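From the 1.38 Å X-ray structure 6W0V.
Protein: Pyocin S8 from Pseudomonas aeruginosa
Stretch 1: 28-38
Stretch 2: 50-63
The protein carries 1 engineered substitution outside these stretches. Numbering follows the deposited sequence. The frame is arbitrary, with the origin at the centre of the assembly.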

ATOM      1  N   PRO A  28     -13.895  -7.448  -5.349  1.00 21.53           N
ATOM      2  CA  PRO A  28     -13.784  -7.261  -6.781  1.00 21.04           C
ATOM      3  C   PRO A  28     -13.200  -5.876  -7.060  1.00 18.80           C
ATOM      4  O   PRO A  28     -13.073  -5.041  -6.167  1.00 20.79           O
ATOM      5  N   ILE A  29     -12.820  -5.668  -8.300  1.00 18.53           N
ATOM      6  CA  ILE A  29     -12.326  -4.357  -8.779  1.00 18.40           C
ATOM      7  C   ILE A  29     -13.544  -3.475  -8.947  1.00 17.84           C
ATOM      8  O   ILE A  29     -14.521  -3.874  -9.563  1.00 18.15           O
ATOM      9  N   PRO A  30     -13.546  -2.265  -8.367  1.00 17.97           N
ATOM     10  CA  PRO A  30     -14.674  -1.363  -8.525  1.00 18.83           C
ATOM     11  C   PRO A  30     -14.887  -1.084 -10.012  1.00 18.86           C
ATOM     12  O   PRO A  30     -13.921  -0.878 -10.735  1.00 18.54           O
ATOM     13  N   SER A  31     -16.143  -1.079 -10.426  1.00 19.84           N
ATOM     14  CA  SER A  31     -16.520  -0.839 -11.835  1.00 21.16           C
ATOM     15  C   SER A  31     -15.896   0.468 -12.334  1.00 21.18           C
ATOM     16  O   SER A  31     -15.440   0.489 -13.482  1.00 21.62           O
ATOM     17  N   GLN A  32     -15.831   1.513 -11.503  1.00 21.31           N
ATOM     18  CA  GLN A  32     -15.297   2.827 -11.947  1.00 22.66           C
ATOM     19  C   GLN A  32     -13.788   2.700 -12.180  1.00 20.59           C
ATOM     20  O   GLN A  32     -13.243   3.492 -12.960  1.00 23.56           O
ATOM     21  N   ILE A  33     -13.136   1.754 -11.508  1.00 19.58           N
ATOM     22  CA  ILE A  33     -11.690   1.465 -11.716  1.00 18.26           C
ATOM     23  C   ILE A  33     -11.568   0.635 -12.992  1.00 18.14           C
ATOM     24  O   ILE A  33     -10.739   0.981 -13.835  1.00 18.84           O
ATOM     25  N   ALA A  34     -12.397  -0.395 -13.137  1.00 17.61           N
ATOM     26  CA  ALA A  34     -12.479  -1.159 -14.399  1.00 17.89           C
ATOM     27  C   ALA A  34     -12.619  -0.150 -15.540  1.00 18.22           C
ATOM     28  O   ALA A  34     -11.914  -0.283 -16.543  1.00 17.54           O
ATOM     29  N   ASP A  35     -13.446   0.876 -15.353  1.00 18.35           N
ATOM     30  CA  ASP A  35     -13.702   1.904 -16.393  1.00 20.19           C
ATOM     31  C   ASP A  35     -12.397   2.556 -16.844  1.00 18.38           C
ATOM     32  O   ASP A  35     -12.328   2.972 -17.999  1.00 21.37           O
ATOM     33  N   GLN A  36     -11.415   2.670 -15.955  1.00 18.25           N
ATOM     34  CA  GLN A  36     -10.149   3.392 -16.231  1.00 19.43           C
ATOM     35  C   GLN A  36      -9.115   2.454 -16.838  1.00 17.97           C
ATOM     36  O   GLN A  36      -8.048   2.934 -17.225  1.00 19.44           O
ATOM     37  N   LEU A  37      -9.414   1.160 -16.909  1.00 15.29           N
ATOM     38  CA  LEU A  37      -8.402   0.164 -17.326  1.00 15.84           C
ATOM     39  C   LEU A  37      -8.906  -0.571 -18.549  1.00 15.83           C
ATOM     40  O   LEU A  37      -8.101  -0.802 -19.450  1.00 15.79           O
ATOM     41  N   ARG A  38     -10.188  -0.909 -18.539  1.00 15.24           N
ATOM     42  CA  ARG A  38     -10.797  -1.743 -19.585  1.00 15.56           C
ATOM     43  C   ARG A  38     -10.468  -1.149 -20.951  1.00 15.72           C
ATOM     44  O   ARG A  38     -10.676   0.049 -21.173  1.00 16.16           O
ATOM     45  N   GLU A  50       0.090  -0.453 -11.639  1.00 12.46           N
ATOM     46  CA  GLU A  50       0.306   0.992 -11.417  1.00 12.62           C
ATOM     47  C   GLU A  50      -0.940   1.755 -11.844  1.00 12.17           C
ATOM     48  O   GLU A  50      -1.431   2.587 -11.110  1.00 13.28           O
ATOM     49  N   GLN A  51      -1.442   1.492 -13.033  1.00 12.62           N
ATOM     50  CA  GLN A  51      -2.578   2.280 -13.535  1.00 13.02           C
ATOM     51  C   GLN A  51      -3.778   1.991 -12.648  1.00 12.63           C
ATOM     52  O   GLN A  51      -4.591   2.874 -12.441  1.00 14.14           O
ATOM     53  N   PHE A  52      -3.864   0.769 -12.153  1.00 12.89           N
ATOM     54  CA  PHE A  52      -4.932   0.336 -11.236  1.00 13.03           C
ATOM     55  C   PHE A  52      -4.908   1.247 -10.012  1.00 13.72           C
ATOM     56  O   PHE A  52      -5.898   1.913  -9.684  1.00 14.35           O
ATOM     57  N   TRP A  53      -3.764   1.293  -9.364  1.00 13.16           N
ATOM     58  CA  TRP A  53      -3.681   2.055  -8.102  1.00 12.44           C
ATOM     59  C   TRP A  53      -3.754   3.541  -8.391  1.00 12.88           C
ATOM     60  O   TRP A  53      -4.322   4.246  -7.567  1.00 14.18           O
ATOM     61  N   VAL A  54      -3.215   3.991  -9.512  1.00 12.52           N
ATOM     62  CA  VAL A  54      -3.363   5.411  -9.916  1.00 13.50           C
ATOM     63  C   VAL A  54      -4.847   5.712 -10.051  1.00 13.76           C
ATOM     64  O   VAL A  54      -5.292   6.748  -9.590  1.00 16.04           O
ATOM     65  N   ALA A  55      -5.598   4.822 -10.679  1.00 14.38           N
ATOM     66  CA  ALA A  55      -7.039   5.028 -10.891  1.00 15.44           C
ATOM     67  C   ALA A  55      -7.722   5.081  -9.528  1.00 15.07           C
ATOM     68  O   ALA A  55      -8.598   5.913  -9.345  1.00 16.66           O
ATOM     69  N   VAL A  56      -7.322   4.201  -8.614  1.00 14.48           N
ATOM     70  CA  VAL A  56      -7.914   4.166  -7.254  1.00 14.93           C
ATOM     71  C   VAL A  56      -7.628   5.517  -6.610  1.00 15.22           C
ATOM     72  O   VAL A  56      -8.568   6.138  -6.096  1.00 16.85           O
ATOM     73  N   ALA A  57      -6.378   5.961  -6.661  1.00 14.64           N
ATOM     74  CA  ALA A  57      -5.972   7.237  -6.024  1.00 15.83           C
ATOM     75  C   ALA A  57      -6.741   8.381  -6.678  1.00 16.95           C
ATOM     76  O   ALA A  57      -6.979   9.379  -6.023  1.00 18.05           O
ATOM     77  N   ASN A  58      -7.108   8.230  -7.942  1.00 18.58           N
ATOM     78  CA  ASN A  58      -7.785   9.287  -8.722  1.00 19.79           C
ATOM     79  C   ASN A  58      -9.299   9.221  -8.532  1.00 20.01           C
ATOM     80  O   ASN A  58      -9.997  10.042  -9.151  1.00 22.61           O
ATOM     81  N   ASP A  59      -9.779   8.262  -7.740  1.00 18.80           N
ATOM     82  CA  ASP A  59     -11.219   8.095  -7.448  1.00 20.94           C
ATOM     83  C   ASP A  59     -11.463   8.625  -6.046  1.00 20.74           C
ATOM     84  O   ASP A  59     -11.120   7.970  -5.066  1.00 20.64           O
ATOM     85  N   PRO A  60     -12.050   9.828  -5.913  1.00 22.67           N
ATOM     86  CA  PRO A  60     -12.256  10.413  -4.592  1.00 23.21           C
ATOM     87  C   PRO A  60     -12.912   9.457  -3.588  1.00 24.02           C
ATOM     88  O   PRO A  60     -12.484   9.415  -2.445  1.00 25.69           O
ATOM     89  N   GLU A  61     -13.932   8.723  -4.028  1.00 24.82           N
ATOM     90  CA  GLU A  61     -14.775   7.867  -3.154  1.00 28.89           C
ATOM     91  C   GLU A  61     -14.031   6.588  -2.764  1.00 25.61           C
ATOM     92  O   GLU A  61     -14.439   5.948  -1.784  1.00 30.24           O
ATOM     93  N   LEU A  62     -12.980   6.210  -3.486  1.00 21.20           N
ATOM     94  CA  LEU A  62     -12.143   5.064  -3.061  1.00 20.85           C
ATOM     95  C   LEU A  62     -10.945   5.578  -2.275  1.00 19.42           C
ATOM     96  O   LEU A  62     -10.617   4.971  -1.249  1.00 20.68           O
ATOM     97  N   VAL A  63     -10.300   6.636  -2.757  1.00 18.90           N
ATOM     98  CA  VAL A  63      -8.996   7.064  -2.185  1.00 18.45           C
ATOM     99  C   VAL A  63      -9.245   7.600  -0.774  1.00 18.86           C
ATOM    100  O   VAL A  63      -8.321   7.527   0.040  1.00 19.23           O
TER

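The contact sets the helix that begins at S31 against the helix that runs through E50 to A57, their axes 9.2 Å apart at closest approach and their N-to-C directions 129° apart. Walking along the second stretch reveals a simple pattern: the side chain of I33 sits among F52, A55, V56 and L62, of which A55 and L62 point toward the partner stretch and F52 and V56 sideways.

E50 is out of reach, and the contact opens with Q51. Its CA-to-CB bond points toward the partner, and with chi1 m and chi2 t its CB lies 3.8 Å from L37 CD2. Its amide end serves a different purpose: a water donates to Q51 OE1 at 2.7 Å and to the backbone Q36 O at 2.9 Å, linking the two helices through solvent at the margin of the apolar patch.

F52 starts sideways, but its t rotamer brings the ring to the partner, where it has 80 Å² covered. Three aliphatic side chains gather round it. I33 CG2 lies over one face, 4.1 Å from F52 CD2; I29, in an m, m rotamer, brings its CD1 to the ring edge, 3.5 Å from F52 CE2; and L37, m at chi1 and t at chi2, approaches obliquely, its CD1 3.8 Å from F52 CD2. One aromatic thus collects residues from the loop before the partner helix as well as from the helix itself.

W53 points away at CB and V54 is out of reach, so the next contributor is A55. Here the backbones come close, with the CA atoms of A55 and I33 5.9 Å apart. Its CA-to-CB bond points toward the partner, its CB 3.8 Å from Q36 CB and 3.9 Å from I33 CD1. I33, m at both chi angles, fills a hole formed by F52, A55, V56 and L62, its CD1 also reaching 3.5 Å from the carbonyl A55 O. V56, t at chi1 and sideways, closes part of that hole, with CG2 4.0 Å from I33 CD1.

A57 faces away. N58 points toward the partner without direct contact; a second water donates weakly to N58 OD1 at 3.3 Å and to Q36 OE1 at 3.5 Å.

D59, t at chi1, does two jobs. Its OD1 caps the following helix, accepting weak hydrogen bonds from E61 N at 3.0 Å and L62 N at 3.1 Å. Its OD2 accepts a weak hydrogen bond from Q32 NE2 at 3.5 Å and lies 2.9 Å from Q32 CG, a very tight approach for a carbon and an oxygen. Q32 is p at chi1, with chi2 between wells at -93°.

P60 does not reach the partner, and the end of E61 leads away from it. L62, m then t, points back in and completes the hole: its CD1 sits 3.4 Å from I33 CG1, 3.8 Å from P30 CG and 3.6 Å from Q32 NE2. V63 lies beyond the contact.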

ATOM      1  CB  PRO A  28     -15.229  -7.382  -7.262  1.00 23.19           C
ATOM      2  CG  PRO A  28     -16.033  -6.863  -6.088  1.00 25.27           C
ATOM      3  CD  PRO A  28     -15.283  -7.349  -4.865  1.00 24.33           C
ATOM      4  CB  ILE A  29     -11.553  -4.527 -10.093  1.00 17.63           C
ATOM      5  CG1 ILE A  29     -10.446  -5.575  -9.952  1.00 18.12           C
ATOM      6  CG2 ILE A  29     -11.033  -3.189 -10.586  1.00 19.50           C
ATOM      7  CD1 ILE A  29      -9.766  -5.594  -8.587  1.00 17.62           C
ATOM      8  CB  PRO A  30     -14.254  -0.104  -7.771  1.00 19.01           C
ATOM      9  CG  PRO A  30     -13.208  -0.599  -6.801  1.00 18.53           C
ATOM     10  CD  PRO A  30     -12.476  -1.700  -7.536  1.00 17.69           C
ATOM     11  CB  SER A  31     -18.004  -0.867 -11.998  1.00 24.50           C
ATOM     12  OG  SER A  31     -18.629   0.061 -11.138  1.00 28.48           O
ATOM     13  CB  GLN A  32     -15.611   3.938 -10.948  1.00 24.53           C
ATOM     14  CG  GLN A  32     -14.888   3.800  -9.621  1.00 26.70           C
ATOM     15  CD  GLN A  32     -15.692   3.053  -8.590  1.00 25.97           C
ATOM     16  OE1 GLN A  32     -16.353   2.062  -8.884  1.00 26.22           O
ATOM     17  NE2 GLN A  32     -15.635   3.533  -7.358  1.00 28.90           N
ATOM     18  CB  ILE A  33     -11.083   0.775 -10.484  1.00 18.25           C
ATOM     19  CG1 ILE A  33     -11.172   1.688  -9.260  1.00 19.14           C
ATOM     20  CG2 ILE A  33      -9.651   0.344 -10.746  1.00 20.32           C
ATOM     21  CD1 ILE A  33     -10.600   3.061  -9.502  1.00 21.02           C
ATOM     22  CB  ALA A  34     -13.618  -2.139 -14.367  1.00 19.76           C
ATOM     23  CB  ASP A  35     -14.677   2.966 -15.898  1.00 22.24           C
ATOM     24  CG  ASP A  35     -16.093   2.451 -15.734  1.00 24.54           C
ATOM     25  OD1 ASP A  35     -16.411   1.400 -16.319  1.00 24.09           O
ATOM     26  OD2 ASP A  35     -16.862   3.101 -15.026  1.00 26.71           O
ATOM     27  CB  GLN A  36      -9.588   3.988 -14.940  1.00 20.17           C
ATOM     28  CG  GLN A  36     -10.528   4.982 -14.278  1.00 23.90           C
ATOM     29  CD  GLN A  36     -10.993   6.018 -15.271  1.00 24.98           C
ATOM     30  OE1 GLN A  36     -10.228   6.473 -16.119  1.00 29.02           O
ATOM     31  NE2 GLN A  36     -12.262   6.378 -15.192  1.00 29.00           N
ATOM     32  CB  LEU A  37      -8.155  -0.805 -16.177  1.00 15.53           C
ATOM     33  CG  LEU A  37      -7.677  -0.143 -14.894  1.00 16.27           C
ATOM     34  CD1 LEU A  37      -7.736  -1.134 -13.750  1.00 17.94           C
ATOM     35  CD2 LEU A  37      -6.276   0.419 -15.069  1.00 17.01           C
ATOM     36  CB  ARG A  38     -12.303  -1.825 -19.378  1.00 16.08           C
ATOM     37  CG  ARG A  38     -12.987  -2.608 -20.483  1.00 16.59           C
ATOM     38  CD  ARG A  38     -14.467  -2.691 -20.265  1.00 18.99           C
ATOM     39  NE  ARG A  38     -15.031  -1.370 -20.044  1.00 19.23           N
ATOM     40  CZ  ARG A  38     -15.349  -0.859 -18.862  1.00 19.82           C
ATOM     41  NH1 ARG A  38     -15.128  -1.538 -17.748  1.00 19.47           N
ATOM     42  NH2 ARG A  38     -15.868   0.355 -18.809  1.00 22.75           N
ATOM     43  CB  GLU A  50       1.500   1.486 -12.201  1.00 13.91           C
ATOM     44  CG  GLU A  50       2.787   1.033 -11.594  1.00 14.26           C
ATOM     45  CD  GLU A  50       3.993   1.601 -12.300  1.00 14.41           C
ATOM     46  OE1 GLU A  50       3.804   2.368 -13.266  1.00 17.26           O
ATOM     47  OE2 GLU A  50       5.107   1.274 -11.880  1.00 17.30           O
ATOM     48  CB  GLN A  51      -2.831   1.941 -14.990  1.00 13.56           C
ATOM     49  CG  GLN A  51      -1.681   2.389 -15.866  1.00 14.30           C
ATOM     50  CD  GLN A  51      -2.078   2.372 -17.314  1.00 15.62           C
ATOM     51  OE1 GLN A  51      -3.211   2.702 -17.652  1.00 16.83           O
ATOM     52  NE2 GLN A  51      -1.148   1.953 -18.158  1.00 16.84           N
ATOM     53  CB  PHE A  52      -4.687  -1.127 -10.899  1.00 14.27           C
ATOM     54  CG  PHE A  52      -5.658  -1.709  -9.926  1.00 15.17           C
ATOM     55  CD1 PHE A  52      -5.544  -1.450  -8.573  1.00 14.35           C
ATOM     56  CD2 PHE A  52      -6.678  -2.524 -10.376  1.00 17.44           C
ATOM     57  CE1 PHE A  52      -6.434  -2.016  -7.685  1.00 16.85           C
ATOM     58  CE2 PHE A  52      -7.565  -3.094  -9.488  1.00 18.19           C
ATOM     59  CZ  PHE A  52      -7.444  -2.833  -8.146  1.00 17.07           C
ATOM     60  CB  TRP A  53      -2.436   1.677  -7.332  1.00 13.07           C
ATOM     61  CG  TRP A  53      -2.587   0.309  -6.769  1.00 12.94           C
ATOM     62  CD1 TRP A  53      -1.833  -0.779  -7.063  1.00 12.65           C
ATOM     63  CD2 TRP A  53      -3.616  -0.139  -5.877  1.00 12.82           C
ATOM     64  NE1 TRP A  53      -2.288  -1.863  -6.377  1.00 13.26           N
ATOM     65  CE2 TRP A  53      -3.380  -1.504  -5.637  1.00 13.29           C
ATOM     66  CE3 TRP A  53      -4.677   0.480  -5.217  1.00 14.24           C
ATOM     67  CZ2 TRP A  53      -4.165  -2.253  -4.768  1.00 14.36           C
ATOM     68  CZ3 TRP A  53      -5.460  -0.263  -4.369  1.00 14.65           C
ATOM     69  CH2 TRP A  53      -5.210  -1.613  -4.151  1.00 15.11           C
ATOM     70  CB  VAL A  54      -2.595   5.719 -11.204  1.00 14.64           C
ATOM     71  CG1 VAL A  54      -3.026   7.031 -11.828  1.00 15.27           C
ATOM     72  CG2 VAL A  54      -1.104   5.701 -10.946  1.00 14.81           C
ATOM     73  CB  ALA A  55      -7.584   3.934 -11.760  1.00 15.90           C
ATOM     74  CB  VAL A  56      -7.360   3.006  -6.416  1.00 15.31           C
ATOM     75  CG1 VAL A  56      -7.802   3.119  -4.970  1.00 16.53           C
ATOM     76  CG2 VAL A  56      -7.763   1.663  -6.989  1.00 15.41           C
ATOM     77  CB  ALA A  57      -4.496   7.449  -6.146  1.00 16.89           C
ATOM     78  CB  ASN A  58      -7.458   9.169 -10.204  1.00 21.05           C
ATOM     79  CG  ASN A  58      -7.736  10.458 -10.938  1.00 23.66           C
ATOM     80  OD1 ASN A  58      -8.176  10.448 -12.081  1.00 27.06           O
ATOM     81  ND2 ASN A  58      -7.506  11.574 -10.271  1.00 24.15           N
ATOM     82  CB  ASP A  59     -11.689   6.648  -7.562  1.00 22.04           C
ATOM     83  CG  ASP A  59     -13.196   6.576  -7.472  1.00 24.58           C
ATOM     84  OD1 ASP A  59     -13.744   6.921  -6.416  1.00 27.57           O
ATOM     85  OD2 ASP A  59     -13.809   6.274  -8.483  1.00 28.10           O
ATOM     86  CB  PRO A  60     -13.184  11.598  -4.887  1.00 26.37           C
ATOM     87  CG  PRO A  60     -12.800  12.009  -6.288  1.00 26.85           C
ATOM     88  CD  PRO A  60     -12.493  10.708  -7.002  1.00 25.49           C
ATOM     89  CB  GLU A  61     -16.107   7.570  -3.842  1.00 31.91           C
ATOM     90  CG  GLU A  61     -17.015   8.785  -3.881  1.00 36.85           C
ATOM     91  CD  GLU A  61     -17.123   9.502  -2.546  1.00 39.56           C
ATOM     92  OE1 GLU A  61     -17.000  10.743  -2.525  1.00 43.76           O
ATOM     93  OE2 GLU A  61     -17.304   8.810  -1.526  1.00 42.09           O
ATOM     94  CB  LEU A  62     -11.678   4.284  -4.287  1.00 20.61           C
ATOM     95  CG  LEU A  62     -12.797   3.606  -5.063  1.00 20.41           C
ATOM     96  CD1 LEU A  62     -12.248   3.007  -6.344  1.00 21.60           C
ATOM     97  CD2 LEU A  62     -13.470   2.536  -4.223  1.00 22.18           C
ATOM     98  CB  VAL A  63      -8.251   8.079  -3.069  1.00 20.85           C
ATOM     99  CG1 VAL A  63      -8.843   9.477  -2.989  1.00 21.50           C
ATOM    100  CG2 VAL A  63      -6.774   8.104  -2.713  1.00 20.36           C
TER
HETATM  101  O   HOH W   1      -5.392   3.846 -16.656  1.00 22.17           O
HETATM  102  O   HOH W   2      -9.590   9.687 -15.001  1.00 33.40           O